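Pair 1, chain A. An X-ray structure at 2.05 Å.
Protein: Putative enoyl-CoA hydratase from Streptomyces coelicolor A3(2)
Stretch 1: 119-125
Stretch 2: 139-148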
# COMPACT_ATOMS: atom_id res chain seq x y z
N ALA A 119 11.28 -10.90 -17.44
CA ALA A 119 10.65 -11.16 -18.73
C ALA A 119 9.77 -12.39 -18.54
O ALA A 119 10.28 -13.51 -18.48
CB ALA A 119 11.73 -11.44 -19.81
N LEU A 120 8.46 -12.18 -18.42
CA LEU A 120 7.57 -13.26 -17.96
C LEU A 120 6.70 -13.87 -19.05
O LEU A 120 6.20 -13.17 -19.93
CB LEU A 120 6.63 -12.75 -16.86
CG LEU A 120 7.27 -12.11 -15.60
CD1 LEU A 120 6.15 -11.62 -14.71
CD2 LEU A 120 8.11 -13.14 -14.89
N HIS A 121 6.48 -15.18 -18.93
CA HIS A 121 5.61 -15.94 -19.84
C HIS A 121 5.38 -17.28 -19.14
O HIS A 121 6.21 -17.70 -18.31
CB HIS A 121 6.29 -16.16 -21.19
CG HIS A 121 7.62 -16.86 -21.08
ND1 HIS A 121 7.77 -18.21 -21.30
CD2 HIS A 121 8.84 -16.39 -20.74
CE1 HIS A 121 9.04 -18.54 -21.11
NE2 HIS A 121 9.71 -17.46 -20.76
N GLY A 122 4.25 -17.93 -19.45
CA GLY A 122 3.87 -19.17 -18.82
C GLY A 122 3.98 -19.08 -17.29
O GLY A 122 3.76 -18.01 -16.72
N VAL A 123 4.34 -20.19 -16.64
CA VAL A 123 4.29 -20.26 -15.18
C VAL A 123 5.41 -19.48 -14.49
O VAL A 123 6.59 -19.57 -14.88
CB VAL A 123 4.25 -21.72 -14.67
CG1 VAL A 123 5.37 -22.50 -15.25
CG2 VAL A 123 4.37 -21.77 -13.15
N ALA A 124 5.02 -18.69 -13.49
CA ALA A 124 5.95 -18.15 -12.50
C ALA A 124 5.37 -18.49 -11.13
O ALA A 124 4.45 -17.82 -10.65
CB ALA A 124 6.10 -16.62 -12.67
N ALA A 125 5.89 -19.55 -10.53
CA ALA A 125 5.28 -20.14 -9.36
C ALA A 125 6.30 -20.17 -8.22
O ALA A 125 7.51 -20.32 -8.45
CB ALA A 125 4.81 -21.57 -9.68
N VAL A 139 7.59 -7.46 -17.27
CA VAL A 139 7.16 -7.39 -18.68
C VAL A 139 6.64 -8.77 -19.06
O VAL A 139 7.40 -9.73 -19.12
CB VAL A 139 8.34 -6.94 -19.55
CG1 VAL A 139 8.00 -7.00 -21.03
CG2 VAL A 139 8.80 -5.52 -19.13
N ALA A 140 5.34 -8.87 -19.29
CA ALA A 140 4.66 -10.15 -19.30
C ALA A 140 3.85 -10.33 -20.56
O ALA A 140 3.17 -9.39 -21.00
CB ALA A 140 3.70 -10.22 -18.10
N ASP A 141 3.89 -11.54 -21.12
CA ASP A 141 3.00 -11.87 -22.24
C ASP A 141 1.71 -12.48 -21.69
O ASP A 141 1.63 -12.74 -20.48
CB ASP A 141 3.70 -12.67 -23.38
CG ASP A 141 3.59 -14.19 -23.24
OD1 ASP A 141 4.22 -14.88 -24.09
OD2 ASP A 141 2.92 -14.69 -22.32
N PRO A 142 0.69 -12.64 -22.54
CA PRO A 142 -0.64 -13.04 -22.08
C PRO A 142 -0.71 -14.44 -21.52
O PRO A 142 -1.73 -14.75 -20.90
CB PRO A 142 -1.50 -12.99 -23.38
CG PRO A 142 -0.82 -11.97 -24.23
CD PRO A 142 0.67 -12.13 -23.93
N SER A 143 0.30 -15.28 -21.76
CA SER A 143 0.32 -16.64 -21.20
C SER A 143 0.81 -16.66 -19.72
O SER A 143 0.87 -17.72 -19.06
CB SER A 143 1.21 -17.53 -22.07
OG SER A 143 2.60 -17.22 -21.86
N THR A 144 1.19 -15.50 -19.20
CA THR A 144 1.82 -15.45 -17.87
C THR A 144 0.85 -15.85 -16.77
O THR A 144 -0.27 -15.34 -16.71
CB THR A 144 2.35 -14.03 -17.57
OG1 THR A 144 3.37 -13.70 -18.51
CG2 THR A 144 2.90 -13.95 -16.13
N ARG A 145 1.28 -16.80 -15.94
CA ARG A 145 0.49 -17.29 -14.81
C ARG A 145 1.30 -17.28 -13.49
O ARG A 145 2.18 -18.13 -13.30
CB ARG A 145 0.05 -18.73 -15.04
CG ARG A 145 -0.63 -18.97 -16.39
CD ARG A 145 -0.90 -20.46 -16.64
NE ARG A 145 -2.27 -20.49 -17.06
CZ ARG A 145 -3.26 -21.14 -16.46
NH1 ARG A 145 -3.05 -21.98 -15.45
NH2 ARG A 145 -4.49 -20.98 -16.95
N PHE A 146 0.98 -16.36 -12.59
CA PHE A 146 1.57 -16.31 -11.25
C PHE A 146 0.87 -17.26 -10.30
O PHE A 146 -0.37 -17.39 -10.33
CB PHE A 146 1.41 -14.92 -10.62
CG PHE A 146 2.13 -13.83 -11.32
CD1 PHE A 146 3.40 -13.43 -10.90
CD2 PHE A 146 1.50 -13.11 -12.35
CE1 PHE A 146 4.06 -12.34 -11.53
CE2 PHE A 146 2.15 -12.03 -12.98
CZ PHE A 146 3.43 -11.65 -12.58
N ALA A 147 1.64 -17.92 -9.45
CA ALA A 147 1.03 -18.68 -8.38
C ALA A 147 1.92 -18.63 -7.14
O ALA A 147 3.07 -19.06 -7.17
CB ALA A 147 0.77 -20.15 -8.83
N PHE A 148 1.40 -18.07 -6.06
CA PHE A 148 2.18 -17.98 -4.81
C PHE A 148 1.80 -19.16 -3.97
O PHE A 148 1.04 -19.03 -3.02
CB PHE A 148 1.87 -16.65 -4.11
CG PHE A 148 2.35 -15.45 -4.88
CD1 PHE A 148 3.65 -14.96 -4.69
CD2 PHE A 148 1.55 -14.85 -5.83
CE1 PHE A 148 4.10 -13.85 -5.42
CE2 PHE A 148 2.01 -13.74 -6.56
CZ PHE A 148 3.29 -13.25 -6.35

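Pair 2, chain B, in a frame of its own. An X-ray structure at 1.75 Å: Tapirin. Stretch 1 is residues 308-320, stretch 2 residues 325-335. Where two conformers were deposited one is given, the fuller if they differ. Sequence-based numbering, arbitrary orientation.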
# COMPACT_ATOMS: atom_id res chain seq x y z
N VAL B 308 6.28 4.51 -10.42
CA VAL B 308 5.47 4.96 -9.29
C VAL B 308 4.82 6.32 -9.74
O VAL B 308 5.52 7.30 -9.95
CB VAL B 308 6.24 5.17 -8.01
CG1 VAL B 308 5.28 5.72 -6.95
CG2 VAL B 308 6.84 3.83 -7.54
N THR B 309 3.49 6.31 -9.96
CA THR B 309 2.76 7.46 -10.38
C THR B 309 1.98 8.05 -9.19
O THR B 309 1.23 7.28 -8.53
CB THR B 309 1.79 7.07 -11.50
OG1 THR B 309 2.54 6.59 -12.64
CG2 THR B 309 1.02 8.23 -11.93
N ILE B 310 2.16 9.34 -8.90
CA ILE B 310 1.52 10.01 -7.77
C ILE B 310 0.51 11.02 -8.28
O ILE B 310 0.88 11.97 -9.01
CB ILE B 310 2.55 10.76 -6.88
CG1 ILE B 310 3.66 9.83 -6.37
CG2 ILE B 310 1.90 11.53 -5.71
CD1 ILE B 310 3.22 8.66 -5.54
N ASN B 311 -0.78 10.81 -7.94
CA ASN B 311 -1.88 11.69 -8.32
C ASN B 311 -2.16 12.86 -7.34
O ASN B 311 -2.58 13.95 -7.79
CB ASN B 311 -3.12 10.84 -8.63
CG ASN B 311 -2.96 10.09 -9.93
OD1 ASN B 311 -2.99 10.71 -10.98
ND2 ASN B 311 -2.94 8.78 -9.89
N GLU B 312 -1.88 12.68 -6.05
CA GLU B 312 -2.07 13.74 -5.08
C GLU B 312 -0.81 14.05 -4.30
O GLU B 312 -0.30 15.19 -4.43
CB GLU B 312 -3.22 13.42 -4.12
CG GLU B 312 -4.55 13.32 -4.81
CD GLU B 312 -5.20 14.64 -5.21
OE1 GLU B 312 -6.10 14.54 -6.06
OE2 GLU B 312 -4.86 15.72 -4.67
N PHE B 313 -0.30 13.11 -3.51
CA PHE B 313 0.97 13.35 -2.88
C PHE B 313 1.61 12.07 -2.38
O PHE B 313 0.92 11.03 -2.22
CB PHE B 313 0.89 14.39 -1.73
CG PHE B 313 0.04 13.92 -0.59
CD1 PHE B 313 0.57 13.04 0.35
CD2 PHE B 313 -1.30 14.32 -0.47
CE1 PHE B 313 -0.24 12.55 1.42
CE2 PHE B 313 -2.10 13.80 0.59
CZ PHE B 313 -1.54 12.95 1.55
N ALA B 314 2.93 12.17 -2.14
CA ALA B 314 3.64 11.17 -1.36
C ALA B 314 4.35 11.85 -0.26
O ALA B 314 5.05 12.88 -0.48
CB ALA B 314 4.59 10.39 -2.28
N TYR B 315 4.27 11.28 0.94
CA TYR B 315 4.81 11.83 2.14
C TYR B 315 5.63 10.72 2.72
O TYR B 315 5.14 9.62 2.93
CB TYR B 315 3.66 12.30 3.06
CG TYR B 315 3.90 12.82 4.43
CD1 TYR B 315 5.20 12.96 5.00
CD2 TYR B 315 2.81 13.26 5.25
CE1 TYR B 315 5.35 13.41 6.33
CE2 TYR B 315 3.00 13.70 6.52
CZ TYR B 315 4.25 13.77 7.07
OH TYR B 315 4.41 14.25 8.33
N PHE B 316 6.91 10.99 3.05
CA PHE B 316 7.89 9.94 3.37
C PHE B 316 9.02 10.49 4.22
O PHE B 316 9.23 11.72 4.24
CB PHE B 316 8.54 9.33 2.05
CG PHE B 316 9.09 10.41 1.15
CD1 PHE B 316 10.32 10.98 1.39
CD2 PHE B 316 8.23 10.98 0.22
CE1 PHE B 316 10.76 12.05 0.60
CE2 PHE B 316 8.67 12.05 -0.55
CZ PHE B 316 9.91 12.56 -0.35
N ASN B 317 9.70 9.62 4.95
CA ASN B 317 10.92 10.01 5.59
C ASN B 317 12.13 9.91 4.61
O ASN B 317 13.12 10.68 4.76
CB ASN B 317 11.16 9.22 6.88
CG ASN B 317 10.18 9.62 7.95
OD1 ASN B 317 9.86 10.83 8.08
ND2 ASN B 317 9.61 8.63 8.65
N LYS B 318 12.11 8.89 3.76
CA LYS B 318 13.19 8.66 2.76
C LYS B 318 12.58 8.19 1.43
O LYS B 318 11.67 7.34 1.40
CB LYS B 318 14.25 7.67 3.22
CG LYS B 318 15.44 7.58 2.27
CD LYS B 318 16.27 8.86 2.24
CE LYS B 318 17.20 8.97 1.05
NZ LYS B 318 18.36 8.00 1.26
N LEU B 319 13.01 8.82 0.33
CA LEU B 319 12.65 8.43 -1.01
C LEU B 319 14.02 8.18 -1.73
O LEU B 319 14.82 9.09 -1.83
CB LEU B 319 11.91 9.58 -1.69
CG LEU B 319 11.65 9.44 -3.18
CD1 LEU B 319 10.96 8.13 -3.57
CD2 LEU B 319 10.92 10.62 -3.69
N ASN B 320 14.25 6.96 -2.17
CA ASN B 320 15.43 6.56 -2.96
C ASN B 320 14.97 6.26 -4.35
O ASN B 320 14.17 5.33 -4.56
CB ASN B 320 16.07 5.31 -2.34
CG ASN B 320 16.71 5.59 -1.05
OD1 ASN B 320 17.49 6.56 -0.97
ND2 ASN B 320 16.37 4.82 0.02
N LYS B 325 11.13 4.54 -12.57
CA LYS B 325 11.03 5.99 -12.41
C LYS B 325 9.88 6.34 -11.43
O LYS B 325 9.14 5.48 -10.96
CB LYS B 325 10.78 6.71 -13.74
CG LYS B 325 9.52 6.31 -14.50
CD LYS B 325 9.52 6.97 -15.88
CE LYS B 325 8.44 6.47 -16.84
NZ LYS B 325 8.36 7.30 -18.07
N MET B 326 9.81 7.60 -11.10
CA MET B 326 8.65 8.18 -10.35
C MET B 326 8.09 9.29 -11.24
O MET B 326 8.92 10.04 -11.81
CB MET B 326 9.06 8.78 -9.08
CG MET B 326 7.89 9.39 -8.32
SD MET B 326 8.42 9.89 -6.67
CE MET B 326 7.92 8.57 -5.72
N VAL B 327 6.77 9.32 -11.44
CA VAL B 327 6.07 10.43 -12.10
C VAL B 327 5.13 11.18 -11.14
O VAL B 327 4.31 10.52 -10.46
CB VAL B 327 5.26 9.90 -13.28
CG1 VAL B 327 4.34 10.97 -13.89
CG2 VAL B 327 6.24 9.38 -14.39
N LEU B 328 5.28 12.51 -11.05
CA LEU B 328 4.34 13.39 -10.29
C LEU B 328 3.35 13.94 -11.29
O LEU B 328 3.72 14.69 -12.20
CB LEU B 328 5.08 14.47 -9.55
CG LEU B 328 6.23 14.05 -8.66
CD1 LEU B 328 6.79 15.22 -7.96
CD2 LEU B 328 5.84 12.93 -7.71
N LYS B 329 2.08 13.52 -11.19
CA LYS B 329 1.04 14.05 -12.04
C LYS B 329 0.73 15.51 -11.70
O LYS B 329 1.18 16.04 -10.68
CB LYS B 329 -0.21 13.18 -11.96
CG LYS B 329 -0.03 11.76 -12.50
CD LYS B 329 0.45 11.76 -13.98
CE LYS B 329 0.00 10.58 -14.82
NZ LYS B 329 0.85 10.28 -16.03
N SER B 330 -0.04 16.18 -12.55
CA SER B 330 -0.21 17.60 -12.40
C SER B 330 -0.75 17.95 -11.03
O SER B 330 -1.62 17.26 -10.48
CB SER B 330 -1.15 18.14 -13.49
OG SER B 330 -2.44 17.66 -13.29
N ASN B 331 -0.19 19.02 -10.48
CA ASN B 331 -0.51 19.59 -9.15
C ASN B 331 -0.21 18.72 -7.90
O ASN B 331 -0.54 19.09 -6.74
CB ASN B 331 -1.95 20.13 -9.10
CG ASN B 331 -2.21 21.10 -10.24
OD1 ASN B 331 -3.02 20.85 -11.13
ND2 ASN B 331 -1.47 22.16 -10.24
N SER B 332 0.47 17.59 -8.11
CA SER B 332 0.79 16.73 -6.99
C SER B 332 2.04 17.23 -6.27
O SER B 332 2.78 18.18 -6.74
CB SER B 332 1.02 15.30 -7.45
OG SER B 332 2.16 15.21 -8.33
N LYS B 333 2.33 16.60 -5.14
CA LYS B 333 3.33 17.08 -4.23
C LYS B 333 4.17 15.94 -3.70
O LYS B 333 3.67 14.80 -3.61
CB LYS B 333 2.62 17.85 -3.11
CG LYS B 333 1.75 19.05 -3.68
CD LYS B 333 0.62 19.48 -2.76
CE LYS B 333 -0.32 20.51 -3.41
NZ LYS B 333 -1.31 19.96 -4.39
N LEU B 334 5.43 16.22 -3.39
CA LEU B 334 6.21 15.34 -2.54
C LEU B 334 6.46 16.04 -1.25
O LEU B 334 6.91 17.22 -1.24
CB LEU B 334 7.56 15.00 -3.18
CG LEU B 334 7.52 14.14 -4.45
CD1 LEU B 334 8.92 13.81 -4.92
CD2 LEU B 334 6.81 12.86 -4.14
N PHE B 335 6.31 15.33 -0.13
CA PHE B 335 6.59 15.84 1.20
C PHE B 335 7.66 14.95 1.85
O PHE B 335 7.32 13.87 2.41
CB PHE B 335 5.31 15.88 2.12
CG PHE B 335 4.18 16.74 1.57
CD1 PHE B 335 4.27 18.09 1.65
CD2 PHE B 335 3.10 16.19 0.94
CE1 PHE B 335 3.26 18.91 1.16
CE2 PHE B 335 2.11 16.99 0.43
CZ PHE B 335 2.18 18.37 0.56
O HOH W 1 2.62 7.82 -15.08
O HOH W 2 -2.88 15.01 -10.48
O HOH W 3 -1.60 17.52 -3.65

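Pair 1 and pair 2 share one backbone plan: two parallel ladders in succession, separated by a step in which the second stretch spends two more residues than the first. Superposing N, CA and C of 14 central residues gives an RMSD of 1.0 Å. In the ladder after the step, the strand axes approach to 4.7 Å in both pairs, at 14° in pair 1 and 7° in pair 2.

The hydrogen bonds confirm the register. Before the step, Asp A141 N donates to Leu A120 O (3.1 Å), and at the matching positions Lys B329 N donates to Ile B310 O (2.9 Å). After it, Ala A124 N binds Arg A145 O (2.9 Å) and Ala A147 N binds Ala A124 O (3.1 Å); the equivalents are Ala B314 N to Lys B333 O (3.1 Å) and Phe B335 N to Ala B314 O (2.8 Å).

A beta turn takes up the extra residues: type I from Asp A141 to Thr A144, type II from Lys B329 to Ser B332. In both, the hydroxyl of the last residue donates back to the carbonyl of the first, Thr A144 OG1 to Asp A141 O at 2.8 Å and Ser B332 OG to Lys B329 O at 2.7 Å. The facing segment differs. Gly A122, at a positive phi of 48°, donates its N to Ser A143 OG (3.0 Å), and that hydroxyl donates to Asp A141 OD2 (2.6 Å), so a side-chain relay ties turn to loop. Its counterpart, Glu B312, has phi -124°. Here water 2 bridges the step, donating to Asn B311 O (2.9 Å) and Ser B330 O (2.6 Å).

Packing diverges clearly where Ala A125 and Ala A147 match Tyr B315 and Phe B335. The two alanines leave Ala A125 CB 4.4 Å from Ala A147 CB. In pair 2, Tyr B315 CB lies 4.1 Å from Phe B335 CB, while the Phe B335 ring extends back along the same face and turns its edge toward the face of Phe B313, with centroids 5.7 Å apart and planes at 71°. Phe B335 has 113 Å² covered by the other stretch, and its CE2 lies 3.6 Å from Phe B313 CB.

On the other face, the bulk is distributed differently. Phe A146 reaches back across the step, its CZ 3.5 Å from Leu A120 CD1. Leu B334 occupies the matching position and packs its CD2 against Ala B314 CB (3.8 Å), while Ile B310, matching Leu A120, sets CG1 4.0 Å from Leu B328 CD2.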